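Local coordinates for protein F2 like fibronectin-binding protein (Streptococcus pneumoniae, PDB 5A0N) that probably attaches the bacterium covalently to host molecules through an internal thioester in this N-terminal domain of a surface adhesin, at residues 19-24 and 62-67; 36-41 and 138-143; 121-126 and 180-185; 125-130 and 173-178. All blocks are in the same frame, centred on the assembly; numbering follows the deposited sequence. Where two conformers were deposited one is given.

Interactions 1 and 2 lie in and beside the strands that open the chain, and interactions 3 and 4 in the helical part. Residues 19-24 hydrogen-bond to 36-41, so interactions 1 and 2, with centres about 12 Å apart, touch directly and alternate along the sequence. Interaction 2 then crosses to helix 132-152, whose Phe139 packs on Ile123, Val124, Trp128 and Ala175 of interactions 3 and 4. Those two contacts join the same pair of helices, 123-128 and 170-182, with centres about 8 Å apart. Interactions 1 and 3 are about 29 Å apart, centre to centre, on opposite sides of the chain's centre; interaction 2 thus couples the strand-rich region to the helical insertion.

Interaction 1: residues 19-24 and 62-67; sequences YYSLGQ and RFPSFT
Tyr20 and Phe66 meet ring against ring: Tyr20 CD2 comes within 3.4 Å of Phe66 CE1, with the ring planes inclined at 31°. Phe66 CB points at residues 19-24 and CG stands anti to the backbone N (chi1 -166°); Leu22 CD2 touches Phe66 CD2 at 3.8 Å. Leu22 CB starts off away from residues 62-67, yet its CD2 methyl turns back to the ring. On the same ring, His47 adds an edge-to-face partner. Residues 19-21 form an outermost strand of a small antiparallel sheet with 41-43 and 49-51, and the irregular segment 62-67 runs across the end of that strand. There Ser21 closes an ST turn: its OG, anti to the backbone N, accepts from Gly23 N at 3.2 Å and also bonds to Thr40 O, while Ser21 CB rests 3.8 Å from Pro64 CG. At Gly23 the backbones come close, CA lying 3.2 Å from Pro64 O; the lack of a side chain at Gly23 lets the carbonyl come this close. No direct hydrogen bond joins the segments; waters do the bridging, one between Ser21 N and Ser65 O, another between Leu22 O and Phe66 N, a third between Gln24 N and Pro64 O. Gln24, extended beyond CG, runs beside Phe63 and brings OE1 to the ring edge, 3.5 Å from Phe63 CE2, while its NE2 bonds to Tyr36 OH.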
# COMPACT_ATOMS: atom_id res chain seq x y z
N TYR A 19 3.23 -15.53 -3.49
CA TYR A 19 2.58 -14.44 -4.20
C TYR A 19 3.62 -13.49 -4.77
O TYR A 19 4.71 -13.34 -4.19
CB TYR A 19 1.64 -13.67 -3.23
CG TYR A 19 0.54 -14.55 -2.66
CD1 TYR A 19 0.77 -15.34 -1.55
CD2 TYR A 19 -0.72 -14.63 -3.27
CE1 TYR A 19 -0.18 -16.20 -1.05
CE2 TYR A 19 -1.71 -15.46 -2.76
CZ TYR A 19 -1.43 -16.26 -1.67
OH TYR A 19 -2.43 -17.11 -1.26
N TYR A 20 3.26 -12.83 -5.87
CA TYR A 20 4.07 -11.83 -6.53
C TYR A 20 3.31 -10.50 -6.49
O TYR A 20 2.11 -10.48 -6.23
CB TYR A 20 4.35 -12.18 -8.00
CG TYR A 20 4.89 -13.56 -8.27
CD1 TYR A 20 5.75 -14.23 -7.39
CD2 TYR A 20 4.55 -14.21 -9.43
CE1 TYR A 20 6.29 -15.46 -7.71
CE2 TYR A 20 5.06 -15.43 -9.76
CZ TYR A 20 5.94 -16.07 -8.90
OH TYR A 20 6.45 -17.30 -9.22
N SER A 21 4.01 -9.40 -6.77
CA SER A 21 3.33 -8.12 -6.92
C SER A 21 3.71 -7.44 -8.23
O SER A 21 4.85 -7.52 -8.72
CB SER A 21 3.64 -7.19 -5.76
OG SER A 21 3.04 -5.92 -5.91
N LEU A 22 2.73 -6.74 -8.79
CA LEU A 22 2.92 -5.96 -10.00
C LEU A 22 3.71 -4.68 -9.74
O LEU A 22 4.15 -4.02 -10.70
CB LEU A 22 1.58 -5.62 -10.65
CG LEU A 22 0.69 -6.83 -10.97
CD1 LEU A 22 -0.55 -6.39 -11.72
CD2 LEU A 22 1.44 -7.92 -11.77
N GLY A 23 3.91 -4.31 -8.48
CA GLY A 23 4.73 -3.18 -8.15
C GLY A 23 3.99 -1.88 -8.02
O GLY A 23 2.77 -1.82 -8.19
N GLN A 24 4.75 -0.83 -7.73
CA GLN A 24 4.21 0.52 -7.61
C GLN A 24 4.26 1.14 -9.02
O GLN A 24 3.31 0.93 -9.80
CB GLN A 24 4.92 1.32 -6.53
CG GLN A 24 4.18 2.63 -6.28
CD GLN A 24 4.85 3.59 -5.34
OE1 GLN A 24 6.04 3.47 -5.04
NE2 GLN A 24 4.06 4.55 -4.84
N ARG A 62 13.94 -3.08 -0.95
CA ARG A 62 13.67 -3.32 -2.37
C ARG A 62 12.17 -3.40 -2.61
O ARG A 62 11.41 -3.86 -1.75
CB ARG A 62 14.36 -4.62 -2.84
CG ARG A 62 15.86 -4.60 -2.73
CD ARG A 62 16.49 -5.92 -3.10
NE ARG A 62 16.28 -6.25 -4.50
CZ ARG A 62 16.48 -7.45 -5.03
NH1 ARG A 62 16.98 -8.42 -4.26
NH2 ARG A 62 16.16 -7.65 -6.31
N PHE A 63 11.74 -2.93 -3.77
CA PHE A 63 10.32 -2.96 -4.14
C PHE A 63 10.09 -4.11 -5.11
O PHE A 63 10.94 -4.39 -5.97
CB PHE A 63 9.90 -1.66 -4.82
CG PHE A 63 9.70 -0.47 -3.91
CD1 PHE A 63 10.31 -0.35 -2.66
CD2 PHE A 63 8.89 0.56 -4.33
CE1 PHE A 63 10.12 0.78 -1.91
CE2 PHE A 63 8.70 1.68 -3.59
CZ PHE A 63 9.34 1.80 -2.38
N PRO A 64 8.93 -4.75 -5.01
CA PRO A 64 8.65 -5.91 -5.87
C PRO A 64 8.18 -5.51 -7.26
O PRO A 64 7.66 -4.41 -7.47
CB PRO A 64 7.55 -6.64 -5.11
CG PRO A 64 6.79 -5.50 -4.47
CD PRO A 64 7.86 -4.52 -4.04
N SER A 65 8.34 -6.44 -8.19
CA SER A 65 7.87 -6.20 -9.56
C SER A 65 7.68 -7.54 -10.26
O SER A 65 8.00 -8.60 -9.73
CB SER A 65 8.89 -5.34 -10.32
OG SER A 65 10.16 -5.99 -10.41
N PHE A 66 7.10 -7.45 -11.45
CA PHE A 66 6.74 -8.63 -12.24
C PHE A 66 6.93 -8.33 -13.72
O PHE A 66 6.13 -8.77 -14.57
CB PHE A 66 5.30 -9.04 -11.91
CG PHE A 66 4.91 -10.43 -12.40
CD1 PHE A 66 5.64 -11.54 -12.03
CD2 PHE A 66 3.80 -10.61 -13.19
CE1 PHE A 66 5.28 -12.82 -12.45
CE2 PHE A 66 3.42 -11.89 -13.61
CZ PHE A 66 4.17 -12.99 -13.23
N THR A 67 7.99 -7.62 -14.06
CA THR A 67 8.22 -7.27 -15.45
C THR A 67 8.52 -8.52 -16.30
O THR A 67 9.32 -9.35 -15.88
CB THR A 67 9.37 -6.26 -15.53
OG1 THR A 67 9.09 -5.14 -14.67
CG2 THR A 67 9.58 -5.79 -16.96
O HOH W 1 6.75 -9.86 -7.33
O HOH W 2 5.71 -5.30 -12.70
O HOH W 3 7.51 -1.60 -7.32

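Interaction 2: residues 36-41 and 138-143; sequences YNNLTV and YFHQVI
Tyr36 and His140 both hold CG anti to the backbone N (chi1 -166° and -176°), and these torsions carry each CG out toward the other segment, Tyr36 from the end of strand 35-36 and His140 from the helix. The contact packs the tight connection between strands 35-36 and 41-43 against helix 132-152, part of the helical insertion characteristic of this adhesin family. Where the rings meet, Tyr36 OH and His140 ND1 share a hydrogen bond of 2.7 Å, either being able to donate. Each group lies near the plane of the other's ring, at its edge, although the planes themselves are inclined at 65°. His140 NE2 bonds to Ala54 O; held at both nitrogens, the imidazole is fixed in its rotation. Asn38 closes over one imidazole face, its CA 3.8 Å from the ring centroid in a CH-pi contact almost on the ring normal. The Asn38 side chain slides past His140 in the opposite direction, its amide plane close to parallel with the ring and OD1 3.4 Å from His140 CB. This buried OD1 finds no hydrogen-bond partner in the model. Phe55 stacks on the same imidazole and Tyr116 meets it edge-to-face, so the histidine sits in an aromatic setting. One helix position further on, Gln141 crosses the tyrosine at a slant, CB and CG near CE2, while OE1 bonds to Gln172 NE2. Gln141 CB comes to 3.7 Å from Tyr36 CE2, and Gln141 CA lies 3.2 Å from Tyr36 OH.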
# COMPACT_ATOMS: atom_id res chain seq x y z
N TYR A 36 1.43 2.72 -13.19
CA TYR A 36 1.19 2.70 -11.74
C TYR A 36 0.26 1.53 -11.46
O TYR A 36 -0.89 1.52 -11.91
CB TYR A 36 0.59 4.03 -11.26
CG TYR A 36 0.67 4.15 -9.75
CD1 TYR A 36 -0.20 3.47 -8.93
CD2 TYR A 36 1.65 4.90 -9.16
CE1 TYR A 36 -0.08 3.51 -7.54
CE2 TYR A 36 1.78 4.94 -7.79
CZ TYR A 36 0.94 4.24 -6.97
OH TYR A 36 1.10 4.29 -5.60
N ASN A 37 0.75 0.53 -10.71
CA ASN A 37 0.09 -0.77 -10.62
C ASN A 37 -0.51 -1.11 -9.26
O ASN A 37 -0.95 -2.22 -9.04
CB ASN A 37 1.03 -1.90 -11.06
CG ASN A 37 1.67 -1.59 -12.40
OD1 ASN A 37 1.01 -1.05 -13.30
ND2 ASN A 37 2.93 -1.90 -12.52
N ASN A 38 -0.52 -0.14 -8.33
CA ASN A 38 -1.22 -0.25 -7.05
C ASN A 38 -0.71 -1.36 -6.16
O ASN A 38 -1.39 -1.76 -5.22
CB ASN A 38 -2.71 -0.36 -7.25
CG ASN A 38 -3.35 0.93 -7.69
OD1 ASN A 38 -2.74 1.99 -7.79
ND2 ASN A 38 -4.65 0.87 -7.92
N LEU A 39 0.49 -1.87 -6.45
CA LEU A 39 1.03 -3.02 -5.72
C LEU A 39 0.08 -4.20 -5.69
O LEU A 39 0.08 -4.99 -4.77
CB LEU A 39 1.57 -2.63 -4.34
CG LEU A 39 2.85 -1.79 -4.38
CD1 LEU A 39 2.99 -0.89 -3.13
CD2 LEU A 39 4.10 -2.66 -4.58
N THR A 40 -0.70 -4.34 -6.76
CA THR A 40 -1.56 -5.52 -6.89
C THR A 40 -0.77 -6.78 -6.60
O THR A 40 0.36 -6.94 -7.10
CB THR A 40 -2.15 -5.60 -8.30
OG1 THR A 40 -2.93 -4.41 -8.53
CG2 THR A 40 -2.98 -6.82 -8.54
N VAL A 41 -1.36 -7.71 -5.85
CA VAL A 41 -0.72 -8.96 -5.49
C VAL A 41 -1.44 -10.07 -6.24
O VAL A 41 -2.69 -10.08 -6.31
CB VAL A 41 -0.73 -9.19 -3.96
CG1 VAL A 41 0.04 -10.44 -3.64
CG2 VAL A 41 -0.14 -7.97 -3.24
N TYR A 138 -3.95 7.56 -8.64
CA TYR A 138 -3.37 8.78 -8.07
C TYR A 138 -3.68 8.89 -6.55
O TYR A 138 -2.85 9.39 -5.79
CB TYR A 138 -3.82 10.04 -8.82
CG TYR A 138 -3.09 10.25 -10.15
CD1 TYR A 138 -3.36 9.46 -11.25
CD2 TYR A 138 -2.13 11.22 -10.28
CE1 TYR A 138 -2.70 9.65 -12.43
CE2 TYR A 138 -1.47 11.40 -11.49
CZ TYR A 138 -1.76 10.62 -12.54
OH TYR A 138 -1.10 10.82 -13.73
N PHE A 139 -4.83 8.40 -6.12
CA PHE A 139 -5.14 8.38 -4.67
C PHE A 139 -4.32 7.29 -3.97
O PHE A 139 -3.90 7.47 -2.84
CB PHE A 139 -6.63 8.19 -4.42
CG PHE A 139 -7.07 8.41 -2.99
CD1 PHE A 139 -6.68 9.53 -2.27
CD2 PHE A 139 -7.94 7.51 -2.38
CE1 PHE A 139 -7.15 9.74 -0.98
CE2 PHE A 139 -8.40 7.74 -1.09
CZ PHE A 139 -8.00 8.85 -0.41
N HIS A 140 -4.12 6.14 -4.64
CA HIS A 140 -3.24 5.12 -4.05
C HIS A 140 -1.89 5.75 -3.73
O HIS A 140 -1.34 5.54 -2.65
CB HIS A 140 -3.07 3.94 -5.02
CG HIS A 140 -2.25 2.83 -4.44
ND1 HIS A 140 -0.88 2.86 -4.39
CD2 HIS A 140 -2.63 1.67 -3.86
CE1 HIS A 140 -0.45 1.76 -3.80
NE2 HIS A 140 -1.48 1.02 -3.46
N GLN A 141 -1.34 6.51 -4.67
CA GLN A 141 -0.00 7.04 -4.51
C GLN A 141 0.08 8.00 -3.31
O GLN A 141 1.04 7.93 -2.55
CB GLN A 141 0.45 7.72 -5.79
CG GLN A 141 1.89 8.19 -5.74
CD GLN A 141 2.37 8.79 -7.03
OE1 GLN A 141 1.62 9.51 -7.69
NE2 GLN A 141 3.59 8.43 -7.43
N VAL A 142 -0.89 8.91 -3.13
CA VAL A 142 -0.80 9.80 -1.96
C VAL A 142 -1.02 9.07 -0.65
O VAL A 142 -0.35 9.36 0.34
CB VAL A 142 -1.69 11.07 -2.03
CG1 VAL A 142 -1.13 12.01 -3.08
CG2 VAL A 142 -3.16 10.73 -2.28
N ILE A 143 -1.93 8.11 -0.63
CA ILE A 143 -2.08 7.27 0.56
C ILE A 143 -0.76 6.55 0.87
O ILE A 143 -0.33 6.49 2.03
CB ILE A 143 -3.25 6.27 0.39
CG1 ILE A 143 -4.59 7.00 0.38
CG2 ILE A 143 -3.18 5.19 1.45
CD1 ILE A 143 -5.08 7.48 1.74

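Interaction 3: residues 121-126 and 180-185; sequences TDIVKR and RTDLYN
Asp182 points its side chain at Thr121 and Arg126, and its path tells the contact atom by atom. Its CB passes Thr121, 3.6 Å from OG1 and 4.0 Å from the CG2 methyl. CG stands anti to the carbonyl carbon (chi1 -65°), and the carboxylate beyond it faces the start of helix 123-128. At the tip OD2 does the binding. Thr121 OG1 donates to OD2 at 2.6 Å, arriving on the anti side and 28° out of the carboxylate plane. Arg126 NH2 donates to the same OD2 at 2.8 Å, nearly in line with the C-O bond; here the two charged groups meet tip to tip and almost coplanar. Ile123 CG1 also approaches, 3.8 Å from OD2, an apolar neighbour to a charged oxygen. The guanidinium is itself steadied from its own segment: NH2 also donates to Thr121 O, tilted out of the guanidinium plane, and NE donates to Asp122 O at 3.1 Å. Thr121 thus serves both ions, its hydroxyl the acid and its carbonyl the base. Asp182 also opens a type I turn to Asn185. The whole is a salt bridge between helices, from the first turn of helix 123-128 to the C-terminal part of helix 170-182.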
# COMPACT_ATOMS: atom_id res chain seq x y z
N THR A 121 -14.57 9.68 4.36
CA THR A 121 -14.79 11.14 4.36
C THR A 121 -14.87 11.72 2.95
O THR A 121 -14.84 12.93 2.77
CB THR A 121 -13.72 11.88 5.20
OG1 THR A 121 -12.43 11.72 4.58
CG2 THR A 121 -13.69 11.34 6.64
N ASP A 122 -15.01 10.86 1.93
CA ASP A 122 -15.27 11.32 0.56
C ASP A 122 -14.18 12.29 0.06
O ASP A 122 -14.46 13.33 -0.53
CB ASP A 122 -16.67 11.93 0.43
CG ASP A 122 -17.71 10.90 0.13
OD1 ASP A 122 -17.45 10.04 -0.73
OD2 ASP A 122 -18.78 10.97 0.74
N ILE A 123 -12.94 11.87 0.24
CA ILE A 123 -11.81 12.61 -0.30
C ILE A 123 -11.81 12.56 -1.81
O ILE A 123 -11.51 13.56 -2.47
CB ILE A 123 -10.49 12.09 0.29
CG1 ILE A 123 -10.50 12.35 1.81
CG2 ILE A 123 -9.29 12.71 -0.40
CD1 ILE A 123 -9.36 11.72 2.55
N VAL A 124 -12.06 11.37 -2.37
CA VAL A 124 -11.98 11.26 -3.83
C VAL A 124 -12.98 12.16 -4.55
O VAL A 124 -12.61 12.86 -5.50
CB VAL A 124 -12.10 9.80 -4.27
CG1 VAL A 124 -12.25 9.70 -5.80
CG2 VAL A 124 -10.89 9.02 -3.81
N LYS A 125 -14.24 12.20 -4.09
CA LYS A 125 -15.21 13.10 -4.70
C LYS A 125 -14.74 14.55 -4.65
O LYS A 125 -14.89 15.31 -5.60
CB LYS A 125 -16.55 13.06 -3.97
CG LYS A 125 -17.47 11.91 -4.28
CD LYS A 125 -18.83 12.15 -3.66
N ARG A 126 -14.17 14.95 -3.52
CA ARG A 126 -13.73 16.35 -3.39
C ARG A 126 -12.50 16.68 -4.23
O ARG A 126 -12.36 17.79 -4.69
CB ARG A 126 -13.47 16.66 -1.90
CG ARG A 126 -14.77 16.67 -1.09
CD ARG A 126 -14.50 17.04 0.33
NE ARG A 126 -13.90 15.95 1.08
CZ ARG A 126 -13.13 16.07 2.16
NH1 ARG A 126 -12.73 17.26 2.62
NH2 ARG A 126 -12.76 14.97 2.76
N ARG A 180 -4.73 14.52 5.63
CA ARG A 180 -4.11 14.99 6.87
C ARG A 180 -5.13 15.59 7.82
O ARG A 180 -4.98 15.48 9.04
CB ARG A 180 -3.02 16.01 6.57
CG ARG A 180 -1.81 15.29 6.00
CD ARG A 180 -0.67 16.18 5.57
NE ARG A 180 0.46 15.32 5.20
CZ ARG A 180 1.50 15.67 4.49
NH1 ARG A 180 1.65 16.91 4.07
NH2 ARG A 180 2.41 14.76 4.20
N THR A 181 -6.19 16.19 7.30
CA THR A 181 -7.27 16.73 8.13
C THR A 181 -8.16 15.63 8.69
O THR A 181 -8.64 15.73 9.82
CB THR A 181 -8.08 17.72 7.29
OG1 THR A 181 -7.22 18.76 6.80
CG2 THR A 181 -9.19 18.34 8.06
N ASP A 182 -8.39 14.58 7.89
CA ASP A 182 -9.45 13.62 8.16
C ASP A 182 -9.01 12.33 8.83
O ASP A 182 -9.85 11.54 9.26
CB ASP A 182 -10.16 13.22 6.88
CG ASP A 182 -10.91 14.36 6.21
OD1 ASP A 182 -10.96 15.48 6.78
OD2 ASP A 182 -11.44 14.12 5.08
N LEU A 183 -7.70 12.13 8.95
CA LEU A 183 -7.14 10.84 9.36
C LEU A 183 -7.78 10.21 10.61
O LEU A 183 -8.02 9.01 10.64
CB LEU A 183 -5.63 11.00 9.65
CG LEU A 183 -4.84 9.77 10.08
CD1 LEU A 183 -4.98 8.64 9.09
CD2 LEU A 183 -3.38 10.10 10.27
N TYR A 184 -8.02 11.04 11.62
CA TYR A 184 -8.49 10.56 12.91
C TYR A 184 -10.00 10.79 13.08
O TYR A 184 -10.56 10.44 14.11
CB TYR A 184 -7.69 11.25 14.00
CG TYR A 184 -6.19 11.01 13.89
CD1 TYR A 184 -5.67 9.73 14.03
CD2 TYR A 184 -5.30 12.05 13.64
CE1 TYR A 184 -4.32 9.48 13.94
CE2 TYR A 184 -3.93 11.80 13.53
CZ TYR A 184 -3.44 10.51 13.69
OH TYR A 184 -2.09 10.22 13.62
N ASN A 185 -10.68 11.31 12.06
CA ASN A 185 -12.07 11.76 12.20
C ASN A 185 -13.09 10.73 11.65
O ASN A 185 -14.00 11.07 10.90
CB ASN A 185 -12.25 13.16 11.56
CG ASN A 185 -11.59 14.27 12.38
OD1 ASN A 185 -11.44 14.14 13.59
ND2 ASN A 185 -11.23 15.38 11.73

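Interaction 4: residues 125-130 and 173-178; sequences KRAWGT and KKALEM
Met178 slides past Arg126 in the opposite direction and fills the hollow beside its bent side chain. Its chain, extended beyond CG, lays SD over the centre of the guanidinium, 3.7 Å above that plane, while the CE methyl pushes on to within 3.7 Å of Arg126 CB. Methionine thus covers the flat face of the guanidinium and part of its aliphatic stem, leaving the edge for the salt bridge to Asp182. The CE methyl also sits 4.3 Å from Ala127 CB, bridging two successive positions of the shorter helix. One turn back along the longer helix the side chains shrink, and the backbones close in. Ala127 CA and Ala175 CA are 5.6 Å apart, and their CB methyls meet at 4.0 Å. This alanine-to-alanine approach is the point where the short helix 123-128 settles on helix 170-182 within the helical insertion of the adhesin domain. Past it, the bulk returns as Trp128. CB of Trp128 is turned neither toward nor away from helix 170-182, yet the six-membered ring of the indole reaches across: CH2 and CZ3 both touch Ala175 CB, CH2 at 3.6 Å. The Ala175 methyl is a bump seated in the notch formed by Ala127 CB and the indole, and Trp128 in turn rests on Ala135 and Tyr138 of helix 132-152. A water donates to Ala127 O at 2.6 Å and weakly accepts from NZ of the extended Lys174.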
# COMPACT_ATOMS: atom_id res chain seq x y z
N LYS A 125 -14.24 12.20 -4.09
CA LYS A 125 -15.21 13.10 -4.70
C LYS A 125 -14.74 14.55 -4.65
O LYS A 125 -14.89 15.31 -5.60
CB LYS A 125 -16.55 13.06 -3.97
CG LYS A 125 -17.47 11.91 -4.28
CD LYS A 125 -18.83 12.15 -3.66
N ARG A 126 -14.17 14.95 -3.52
CA ARG A 126 -13.73 16.35 -3.39
C ARG A 126 -12.50 16.68 -4.23
O ARG A 126 -12.36 17.79 -4.69
CB ARG A 126 -13.47 16.66 -1.90
CG ARG A 126 -14.77 16.67 -1.09
CD ARG A 126 -14.50 17.04 0.33
NE ARG A 126 -13.90 15.95 1.08
CZ ARG A 126 -13.13 16.07 2.16
NH1 ARG A 126 -12.73 17.26 2.62
NH2 ARG A 126 -12.76 14.97 2.76
N ALA A 127 -11.58 15.72 -4.38
CA ALA A 127 -10.32 15.98 -5.09
C ALA A 127 -10.36 15.70 -6.58
O ALA A 127 -9.74 16.45 -7.36
CB ALA A 127 -9.19 15.19 -4.43
N TRP A 128 -11.04 14.61 -6.95
CA TRP A 128 -11.12 14.16 -8.36
C TRP A 128 -12.52 14.24 -8.95
O TRP A 128 -12.68 14.02 -10.14
CB TRP A 128 -10.56 12.72 -8.55
CG TRP A 128 -9.09 12.65 -8.47
CD1 TRP A 128 -8.20 12.88 -9.48
CD2 TRP A 128 -8.31 12.33 -7.30
NE1 TRP A 128 -6.91 12.74 -9.00
CE2 TRP A 128 -6.96 12.42 -7.67
CE3 TRP A 128 -8.64 12.00 -6.00
CZ2 TRP A 128 -5.94 12.19 -6.76
CZ3 TRP A 128 -7.61 11.77 -5.10
CH2 TRP A 128 -6.30 11.87 -5.47
N GLY A 129 -13.54 14.52 -8.14
CA GLY A 129 -14.91 14.58 -8.65
C GLY A 129 -15.30 13.19 -9.10
O GLY A 129 -15.19 12.21 -8.35
N THR A 130 -15.76 13.11 -10.34
CA THR A 130 -16.25 11.87 -10.94
C THR A 130 -15.14 11.08 -11.65
O THR A 130 -15.43 10.03 -12.21
CB THR A 130 -17.39 12.14 -11.95
OG1 THR A 130 -16.92 12.98 -13.02
CG2 THR A 130 -18.56 12.80 -11.26
N LYS A 173 -2.33 16.92 -4.46
CA LYS A 173 -1.98 17.85 -3.40
C LYS A 173 -3.20 18.16 -2.53
O LYS A 173 -3.12 18.19 -1.30
CB LYS A 173 -1.37 19.12 -3.98
CG LYS A 173 -0.02 18.86 -4.64
CD LYS A 173 0.51 20.10 -5.32
CE LYS A 173 1.80 19.84 -6.07
NZ LYS A 173 2.22 21.02 -6.84
N LYS A 174 -4.36 18.37 -3.16
CA LYS A 174 -5.60 18.61 -2.41
C LYS A 174 -5.95 17.38 -1.58
O LYS A 174 -6.30 17.49 -0.40
CB LYS A 174 -6.75 18.96 -3.35
CG LYS A 174 -6.52 20.24 -4.15
CD LYS A 174 -7.68 20.54 -5.08
CE LYS A 174 -7.44 21.88 -5.77
NZ LYS A 174 -8.35 22.09 -6.93
N ALA A 175 -5.87 16.19 -2.18
CA ALA A 175 -6.19 14.97 -1.46
C ALA A 175 -5.29 14.79 -0.25
O ALA A 175 -5.77 14.32 0.80
CB ALA A 175 -6.06 13.77 -2.37
N LEU A 176 -4.01 15.11 -0.36
CA LEU A 176 -3.09 14.96 0.77
C LEU A 176 -3.52 15.85 1.95
O LEU A 176 -3.44 15.43 3.10
CB LEU A 176 -1.67 15.27 0.33
CG LEU A 176 -0.58 15.04 1.37
CD1 LEU A 176 -0.60 13.64 1.92
CD2 LEU A 176 0.76 15.43 0.73
N GLU A 177 -3.99 17.05 1.66
CA GLU A 177 -4.46 17.95 2.70
C GLU A 177 -5.71 17.39 3.36
O GLU A 177 -5.92 17.54 4.58
CB GLU A 177 -4.68 19.34 2.15
CG GLU A 177 -3.38 19.95 1.70
CD GLU A 177 -3.49 21.20 0.90
OE1 GLU A 177 -4.50 21.85 0.95
OE2 GLU A 177 -2.52 21.54 0.19
N MET A 178 -6.59 16.80 2.56
CA MET A 178 -7.78 16.17 3.13
C MET A 178 -7.45 14.95 3.98
O MET A 178 -7.99 14.78 5.07
CB MET A 178 -8.79 15.83 2.04
CG MET A 178 -9.29 17.06 1.29
SD MET A 178 -10.21 16.55 -0.20
CE MET A 178 -10.11 17.95 -1.24
O HOH W 4 -9.61 19.04 -7.61